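Local coordinates for Ifi204 (Mus musculus domesticus, PDB 5YZW), which probably senses DNA in innate immunity, as an interferon-inducible PYHIN-family protein whose HIN domain recognises DNA, at residues A[16-21]-A[57-62]; A[63-68]-A[81-86]. One frame throughout, in Å; residues are numbered along the deposited sequence. Where two conformers were deposited one is given.

Contact 1 (A[16-21]-A[57-62])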
ATOM      1  N   LEU A  16       1.274  -5.908  10.664  1.00 43.39           N
ATOM      2  CA  LEU A  16       2.669  -6.058  10.258  1.00 48.12           C
ATOM      3  C   LEU A  16       3.357  -4.724   9.981  1.00 48.28           C
ATOM      4  O   LEU A  16       4.464  -4.487  10.463  1.00 56.11           O
ATOM      5  CB  LEU A  16       2.762  -6.954   9.020  1.00 49.99           C
ATOM      6  CG  LEU A  16       2.192  -8.369   9.206  1.00 56.05           C
ATOM      7  CD1 LEU A  16       2.589  -9.258   8.051  1.00 53.70           C
ATOM      8  CD2 LEU A  16       2.627  -8.993  10.510  1.00 54.21           C
ATOM      9  N   LYS A  17       2.720  -3.848   9.218  1.00 48.69           N
ATOM     10  CA  LYS A  17       3.312  -2.586   8.787  1.00 46.00           C
ATOM     11  C   LYS A  17       2.186  -1.605   8.502  1.00 50.58           C
ATOM     12  O   LYS A  17       1.067  -2.003   8.157  1.00 46.36           O
ATOM     13  CB  LYS A  17       4.235  -2.792   7.572  1.00 50.90           C
ATOM     14  CG  LYS A  17       3.591  -2.757   6.179  1.00 74.18           C
ATOM     15  CD  LYS A  17       3.628  -1.380   5.474  1.00 92.79           C
ATOM     16  CE  LYS A  17       2.652  -1.342   4.284  1.00 87.17           C
ATOM     17  NZ  LYS A  17       2.749  -0.060   3.580  1.00 83.44           N
ATOM     18  N   VAL A  18       2.476  -0.319   8.704  1.00 44.89           N
ATOM     19  CA  VAL A  18       1.483   0.737   8.537  1.00 39.28           C
ATOM     20  C   VAL A  18       2.195   1.955   7.951  1.00 48.23           C
ATOM     21  O   VAL A  18       3.390   2.148   8.176  1.00 46.74           O
ATOM     22  CB  VAL A  18       0.807   1.052   9.895  1.00 44.19           C
ATOM     23  CG1 VAL A  18       1.797   1.701  10.848  1.00 47.80           C
ATOM     24  CG2 VAL A  18      -0.425   1.958   9.721  1.00 48.48           C
ATOM     25  N   THR A  19       1.471   2.762   7.172  1.00 43.38           N
ATOM     26  CA  THR A  19       1.941   4.097   6.805  1.00 44.61           C
ATOM     27  C   THR A  19       1.349   5.118   7.760  1.00 46.98           C
ATOM     28  O   THR A  19       0.310   4.885   8.381  1.00 47.67           O
ATOM     29  CB  THR A  19       1.539   4.534   5.386  1.00 47.83           C
ATOM     30  OG1 THR A  19       0.143   4.895   5.367  1.00 43.97           O
ATOM     31  CG2 THR A  19       1.851   3.483   4.333  1.00 41.93           C
ATOM     32  N   GLU A  20       2.002   6.280   7.831  1.00 43.76           N
ATOM     33  CA  GLU A  20       1.414   7.433   8.484  1.00 40.91           C
ATOM     34  C   GLU A  20       0.105   7.778   7.777  1.00 43.86           C
ATOM     35  O   GLU A  20      -0.105   7.398   6.618  1.00 41.66           O
ATOM     36  CB  GLU A  20       2.372   8.629   8.416  1.00 49.90           C
ATOM     37  CG  GLU A  20       2.628   9.049   6.974  1.00 54.97           C
ATOM     38  CD  GLU A  20       3.595  10.225   6.831  1.00 69.94           C
ATOM     39  OE1 GLU A  20       3.838  10.948   7.823  1.00 76.56           O
ATOM     40  OE2 GLU A  20       4.118  10.411   5.713  1.00 68.02           O
ATOM     41  N   PRO A  21      -0.785   8.509   8.435  1.00 47.07           N
ATOM     42  CA  PRO A  21      -1.981   8.978   7.735  1.00 48.67           C
ATOM     43  C   PRO A  21      -1.627  10.120   6.791  1.00 52.01           C
ATOM     44  O   PRO A  21      -0.630  10.825   6.961  1.00 48.77           O
ATOM     45  CB  PRO A  21      -2.910   9.447   8.860  1.00 47.48           C
ATOM     46  CG  PRO A  21      -2.030   9.619  10.053  1.00 56.88           C
ATOM     47  CD  PRO A  21      -0.847   8.739   9.890  1.00 51.10           C
ATOM     48  N   PHE A  57      -3.502   0.473  14.767  1.00 46.10           N
ATOM     49  CA  PHE A  57      -2.669  -0.183  13.765  1.00 48.70           C
ATOM     50  C   PHE A  57      -1.199   0.115  14.071  1.00 56.32           C
ATOM     51  O   PHE A  57      -0.491   0.826  13.346  1.00 52.17           O
ATOM     52  CB  PHE A  57      -3.086   0.246  12.367  1.00 51.22           C
ATOM     53  CG  PHE A  57      -4.336  -0.428  11.887  1.00 44.98           C
ATOM     54  CD1 PHE A  57      -5.586   0.002  12.329  1.00 43.88           C
ATOM     55  CD2 PHE A  57      -4.266  -1.517  11.023  1.00 46.83           C
ATOM     56  CE1 PHE A  57      -6.744  -0.630  11.884  1.00 40.24           C
ATOM     57  CE2 PHE A  57      -5.411  -2.155  10.575  1.00 46.51           C
ATOM     58  CZ  PHE A  57      -6.658  -1.711  11.003  1.00 40.03           C
ATOM     59  N   ILE A  58      -0.769  -0.440  15.195  1.00 48.55           N
ATOM     60  CA  ILE A  58       0.623  -0.408  15.633  1.00 55.56           C
ATOM     61  C   ILE A  58       1.246  -1.752  15.280  1.00 53.51           C
ATOM     62  O   ILE A  58       0.670  -2.786  15.628  1.00 59.95           O
ATOM     63  CB  ILE A  58       0.727  -0.148  17.144  1.00 56.28           C
ATOM     64  CG1 ILE A  58       0.012   1.151  17.507  1.00 57.20           C
ATOM     65  CG2 ILE A  58       2.182  -0.128  17.588  1.00 58.00           C
ATOM     66  CD1 ILE A  58       0.553   2.343  16.763  1.00 57.26           C
ATOM     67  N   PRO A  59       2.387  -1.785  14.593  1.00 57.77           N
ATOM     68  CA  PRO A  59       3.024  -3.072  14.288  1.00 60.43           C
ATOM     69  C   PRO A  59       3.134  -3.956  15.526  1.00 59.88           C
ATOM     70  O   PRO A  59       3.560  -3.512  16.591  1.00 60.81           O
ATOM     71  CB  PRO A  59       4.392  -2.650  13.756  1.00 56.56           C
ATOM     72  CG  PRO A  59       4.095  -1.313  13.029  1.00 56.02           C
ATOM     73  CD  PRO A  59       3.094  -0.647  13.958  1.00 58.66           C
ATOM     74  N   ARG A  60       2.714  -5.216  15.380  1.00 60.78           N
ATOM     75  CA  ARG A  60       2.694  -6.303  16.365  1.00 62.99           C
ATOM     76  C   ARG A  60       1.434  -6.301  17.234  1.00 60.80           C
ATOM     77  O   ARG A  60       1.228  -7.247  17.982  1.00 63.54           O
ATOM     78  CB  ARG A  60       3.933  -6.331  17.278  1.00 67.71           C
ATOM     79  CG  ARG A  60       5.239  -6.257  16.499  1.00 81.02           C
ATOM     80  CD  ARG A  60       6.464  -6.409  17.382  1.00 94.20           C
ATOM     81  NE  ARG A  60       6.797  -7.806  17.679  1.00106.12           N
ATOM     82  CZ  ARG A  60       6.839  -8.820  16.809  1.00108.84           C
ATOM     83  NH1 ARG A  60       6.604  -8.652  15.512  1.00106.78           N
ATOM     84  NH2 ARG A  60       7.151 -10.030  17.251  1.00110.56           N
ATOM     85  N   ASN A  61       0.582  -5.280  17.149  1.00 56.30           N
ATOM     86  CA  ASN A  61      -0.705  -5.322  17.836  1.00 59.92           C
ATOM     87  C   ASN A  61      -1.600  -6.373  17.187  1.00 63.13           C
ATOM     88  O   ASN A  61      -1.575  -6.568  15.971  1.00 54.80           O
ATOM     89  CB  ASN A  61      -1.371  -3.944  17.777  1.00 50.80           C
ATOM     90  CG  ASN A  61      -2.423  -3.730  18.853  1.00 59.87           C
ATOM     91  OD1 ASN A  61      -2.557  -4.520  19.809  1.00 58.72           O
ATOM     92  ND2 ASN A  61      -3.173  -2.634  18.711  1.00 56.44           N
ATOM     93  N   ILE A  62      -2.382  -7.077  17.996  1.00 56.55           N
ATOM     94  CA  ILE A  62      -3.337  -8.051  17.479  1.00 51.25           C
ATOM     95  C   ILE A  62      -4.731  -7.452  17.618  1.00 47.78           C
ATOM     96  O   ILE A  62      -5.063  -6.870  18.657  1.00 50.55           O
ATOM     97  CB  ILE A  62      -3.198  -9.405  18.194  1.00 61.72           C
ATOM     98  CG1 ILE A  62      -1.781  -9.933  17.962  1.00 57.15           C
ATOM     99  CG2 ILE A  62      -4.145 -10.412  17.608  1.00 63.73           C
ATOM    100  CD1 ILE A  62      -1.404 -11.054  18.897  1.00 66.05           C
TER
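Val-18 and Pro-59 meet in a small apolar surface contact, where strand 11-25 of an OB-type barrel in the HIN domain passes the loop leading into strand 62-71. No hydrogen bond joins 16-21 to 57-62, and the two sides together bury 183 Å². Val-18 gives the largest share of any residue, its side chain directed toward the loop and lying at about a right angle to those of Phe-57 and Pro-59. CG1 sits between the backbone N and the carbonyl carbon (chi1 68°), where it meets Phe-57 O at 3.5 Å and Pro-59 CD at 4.1 Å. The other branch, CG2, touches Phe-57 CB, also at 4.1 Å, while the phenyl ring leads away from 16-21, meeting Phe-33 edge-to-face and touching Val-15. An alanine in place of Val-18 would probably open a gap beside Phe-57 CB and Pro-59 CD, and the loop would lose its main apolar support from this segment. The loop turns through a type II beta turn from Ile-58 to Asn-61, closed by Asn-61 N to Ile-58 O at 2.9 Å, and the backbones of Arg-60 and Asn-61 hydrogen-bond to that of Val-15. Opposite Thr-36 of strand 30-38, Leu-16 and Lys-17 form a classic beta bulge. At this bulge the carbonyl of Leu-16 meets the proline ring, its O lying 3.8 Å from Pro-59 CB.

Contact 2 (A[63-68]-A[81-86])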
ATOM      1  N   ILE A  63      -5.521  -7.520  16.539  1.00 44.41           N
ATOM      2  CA  ILE A  63      -6.763  -6.757  16.436  1.00 41.54           C
ATOM      3  C   ILE A  63      -7.820  -7.620  15.755  1.00 45.26           C
ATOM      4  O   ILE A  63      -7.513  -8.628  15.113  1.00 44.10           O
ATOM      5  CB  ILE A  63      -6.569  -5.408  15.663  1.00 44.01           C
ATOM      6  CG1 ILE A  63      -6.153  -5.662  14.218  1.00 41.31           C
ATOM      7  CG2 ILE A  63      -5.550  -4.494  16.356  1.00 49.55           C
ATOM      8  CD1 ILE A  63      -5.954  -4.368  13.357  1.00 40.04           C
ATOM      9  N   ALA A  64      -9.085  -7.222  15.917  1.00 41.22           N
ATOM     10  CA  ALA A  64     -10.221  -7.934  15.330  1.00 37.33           C
ATOM     11  C   ALA A  64     -10.957  -6.954  14.424  1.00 47.67           C
ATOM     12  O   ALA A  64     -11.336  -5.866  14.868  1.00 50.07           O
ATOM     13  CB  ALA A  64     -11.149  -8.505  16.432  1.00 41.97           C
ATOM     14  N   ILE A  65     -11.125  -7.306  13.150  1.00 43.67           N
ATOM     15  CA  ILE A  65     -11.704  -6.393  12.163  1.00 46.65           C
ATOM     16  C   ILE A  65     -13.084  -6.908  11.762  1.00 44.81           C
ATOM     17  O   ILE A  65     -13.205  -8.032  11.265  1.00 43.91           O
ATOM     18  CB  ILE A  65     -10.805  -6.244  10.923  1.00 41.89           C
ATOM     19  CG1 ILE A  65      -9.404  -5.741  11.299  1.00 40.27           C
ATOM     20  CG2 ILE A  65     -11.462  -5.295   9.924  1.00 42.62           C
ATOM     21  CD1 ILE A  65      -8.432  -5.660  10.088  1.00 44.71           C
ATOM     22  N   SER A  66     -14.110  -6.073  11.917  1.00 45.43           N
ATOM     23  CA  SER A  66     -15.464  -6.430  11.506  1.00 44.24           C
ATOM     24  C   SER A  66     -16.033  -5.401  10.536  1.00 50.34           C
ATOM     25  O   SER A  66     -15.469  -4.328  10.338  1.00 50.27           O
ATOM     26  CB  SER A  66     -16.390  -6.562  12.730  1.00 55.62           C
ATOM     27  OG  SER A  66     -15.774  -7.334  13.740  1.00 48.87           O
ATOM     28  N   ASP A  67     -17.205  -5.742   9.994  1.00 51.39           N
ATOM     29  CA  ASP A  67     -17.908  -4.946   8.997  0.52 51.39           C
ATOM     30  C   ASP A  67     -16.947  -4.258   8.039  1.00 53.30           C
ATOM     31  O   ASP A  67     -16.914  -3.022   7.987  1.00 46.37           O
ATOM     32  CB  ASP A  67     -18.813  -3.919   9.679  0.52 52.60           C
ATOM     33  CG  ASP A  67     -19.905  -4.573  10.514  0.52 54.03           C
ATOM     34  OD1 ASP A  67     -20.803  -5.218   9.922  0.52 49.60           O
ATOM     35  OD2 ASP A  67     -19.860  -4.458  11.757  0.52 56.36           O
ATOM     36  N   TYR A  68     -16.166  -5.034   7.301  1.00 44.94           N
ATOM     37  CA  TYR A  68     -15.165  -4.510   6.392  1.00 45.52           C
ATOM     38  C   TYR A  68     -15.573  -4.864   4.974  1.00 45.65           C
ATOM     39  O   TYR A  68     -16.433  -5.719   4.748  1.00 49.86           O
ATOM     40  CB  TYR A  68     -13.776  -5.067   6.726  1.00 37.34           C
ATOM     41  CG  TYR A  68     -13.659  -6.588   6.688  1.00 43.99           C
ATOM     42  CD1 TYR A  68     -13.315  -7.248   5.511  1.00 43.44           C
ATOM     43  CD2 TYR A  68     -13.868  -7.358   7.828  1.00 50.04           C
ATOM     44  CE1 TYR A  68     -13.194  -8.627   5.461  1.00 44.06           C
ATOM     45  CE2 TYR A  68     -13.740  -8.763   7.786  1.00 40.03           C
ATOM     46  CZ  TYR A  68     -13.406  -9.376   6.607  1.00 42.13           C
ATOM     47  OH  TYR A  68     -13.279 -10.741   6.524  1.00 40.59           O
ATOM     48  N   SER A  81     -15.463   1.858  14.969  1.00 52.73           N
ATOM     49  CA  SER A  81     -16.157   0.740  15.613  1.00 62.40           C
ATOM     50  C   SER A  81     -15.858  -0.607  14.962  1.00 60.36           C
ATOM     51  O   SER A  81     -16.203  -1.643  15.543  1.00 57.77           O
ATOM     52  CB  SER A  81     -17.678   0.963  15.607  1.00 62.86           C
ATOM     53  OG  SER A  81     -18.102   1.457  14.345  1.00 66.63           O
ATOM     54  N   CYS A  82     -15.223  -0.617  13.787  1.00 46.98           N
ATOM     55  CA  CYS A  82     -14.940  -1.868  13.092  1.00 52.39           C
ATOM     56  C   CYS A  82     -13.842  -2.685  13.764  1.00 50.55           C
ATOM     57  O   CYS A  82     -13.693  -3.869  13.447  1.00 51.14           O
ATOM     58  CB  CYS A  82     -14.506  -1.599  11.633  1.00 51.91           C
ATOM     59  SG  CYS A  82     -15.701  -0.717  10.575  1.00 55.04           S
ATOM     60  N   VAL A  83     -13.039  -2.078  14.635  1.00 47.82           N
ATOM     61  CA  VAL A  83     -11.800  -2.687  15.115  1.00 51.27           C
ATOM     62  C   VAL A  83     -11.785  -2.670  16.642  1.00 53.20           C
ATOM     63  O   VAL A  83     -12.113  -1.652  17.258  1.00 55.42           O
ATOM     64  CB  VAL A  83     -10.560  -1.947  14.559  1.00 52.79           C
ATOM     65  CG1 VAL A  83      -9.283  -2.627  15.029  1.00 50.23           C
ATOM     66  CG2 VAL A  83     -10.600  -1.867  13.008  1.00 37.36           C
ATOM     67  N   SER A  84     -11.422  -3.803  17.253  1.00 52.80           N
ATOM     68  CA  SER A  84     -11.179  -3.888  18.695  1.00 54.18           C
ATOM     69  C   SER A  84      -9.842  -4.593  18.903  1.00 50.86           C
ATOM     70  O   SER A  84      -9.376  -5.319  18.019  1.00 51.04           O
ATOM     71  CB  SER A  84     -12.316  -4.626  19.422  1.00 67.04           C
ATOM     72  OG  SER A  84     -12.345  -5.978  19.023  1.00 74.11           O
ATOM     73  N   ASP A  85      -9.191  -4.346  20.066  1.00 57.36           N
ATOM     74  CA  ASP A  85      -7.820  -4.833  20.248  1.00 65.38           C
ATOM     75  C   ASP A  85      -7.455  -5.267  21.678  1.00 70.03           C
ATOM     76  O   ASP A  85      -6.279  -5.191  22.055  1.00 70.01           O
ATOM     77  CB  ASP A  85      -6.807  -3.767  19.803  1.00 71.31           C
ATOM     78  CG  ASP A  85      -6.580  -2.669  20.852  1.00 79.88           C
ATOM     79  OD1 ASP A  85      -7.552  -2.222  21.507  1.00 70.51           O
ATOM     80  OD2 ASP A  85      -5.411  -2.243  21.002  1.00 89.98           O
ATOM     81  N   VAL A  86      -8.393  -5.768  22.473  1.00 67.73           N
ATOM     82  CA  VAL A  86      -8.079  -6.092  23.868  1.00 77.12           C
ATOM     83  C   VAL A  86      -7.934  -7.605  24.014  1.00 85.25           C
ATOM     84  O   VAL A  86      -8.930  -8.330  24.093  1.00 94.75           O
ATOM     85  CB  VAL A  86      -9.118  -5.523  24.836  1.00 69.77           C
ATOM     86  CG1 VAL A  86      -8.759  -5.911  26.287  1.00 73.26           C
ATOM     87  CG2 VAL A  86      -9.194  -4.011  24.686  1.00 65.33           C
TER
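Cys-82 O receives the shortest of three backbone hydrogen bonds here, from Ser-66 N at 2.7 Å, with the donor in the carbonyl plane and an N-H...O angle of 164°. The CA of Ile-65 adds a CA-H...O contact to the same oxygen. Beyond it, 63-65 and 83-84 form a short antiparallel ladder. Ala-64 and Ser-84 are its hydrogen-bonded pair: Ala-64 N gives to Ser-84 O at 2.9 Å, and Ser-84 N returns a longer bond to Ala-64 O at 3.2 Å. Ala-64 O also takes a CA-H...O contact from Val-83 CA at 3.2 Å. Ile-65 and Val-83 make the neighbouring non-hydrogen-bonded pair, their side chains on the sheet face opposite to that of Ala-64 and Ser-84. With CG1 anti to its backbone N (chi1 -178°), Val-83 sets this methyl 3.9 Å from Ile-63 CB, and its CG2 branch lies looser against Ile-65 CG1. On the other face the contact is slight, Ala-64 CB resting 3.8 Å from Ser-84 OG. Ile-63 CG2 packs on Asp-85 CB at one end; at the other, Cys-82 CB lies 3.2 Å from Ser-66 O, next to Asp-67 and Tyr-68, which form a G1 bulge opposite His-7. The pairing thus adds 83-84 as a short strand beside 62-71. Ile-63 and Ile-65 reach Val-13 of strand 11-25, and Ile-65, Cys-82 and Val-83 pack on Ile-77 of strand 74-77.

The two contacts follow one another along the chain, 16-21 with 57-62 closing before 63-68 with 81-86 opens, and their centres lie 14 Å apart on the same side of the chain's centre. Both reach one curled sheet, in which strands 11-25 and 62-71 are neighbours. The loop of contact 1 runs directly into the strand of contact 2. Side chains join them as well: Phe-57 CE2 packs on Ile-63 CD1 at 3.6 Å, and Asn-61 ND2 probably hydrogen-bonds to Asp-85 OD2. Loop and short edge strand are thereby tied to the same barrel, within the HIN domain, which recognises DNA.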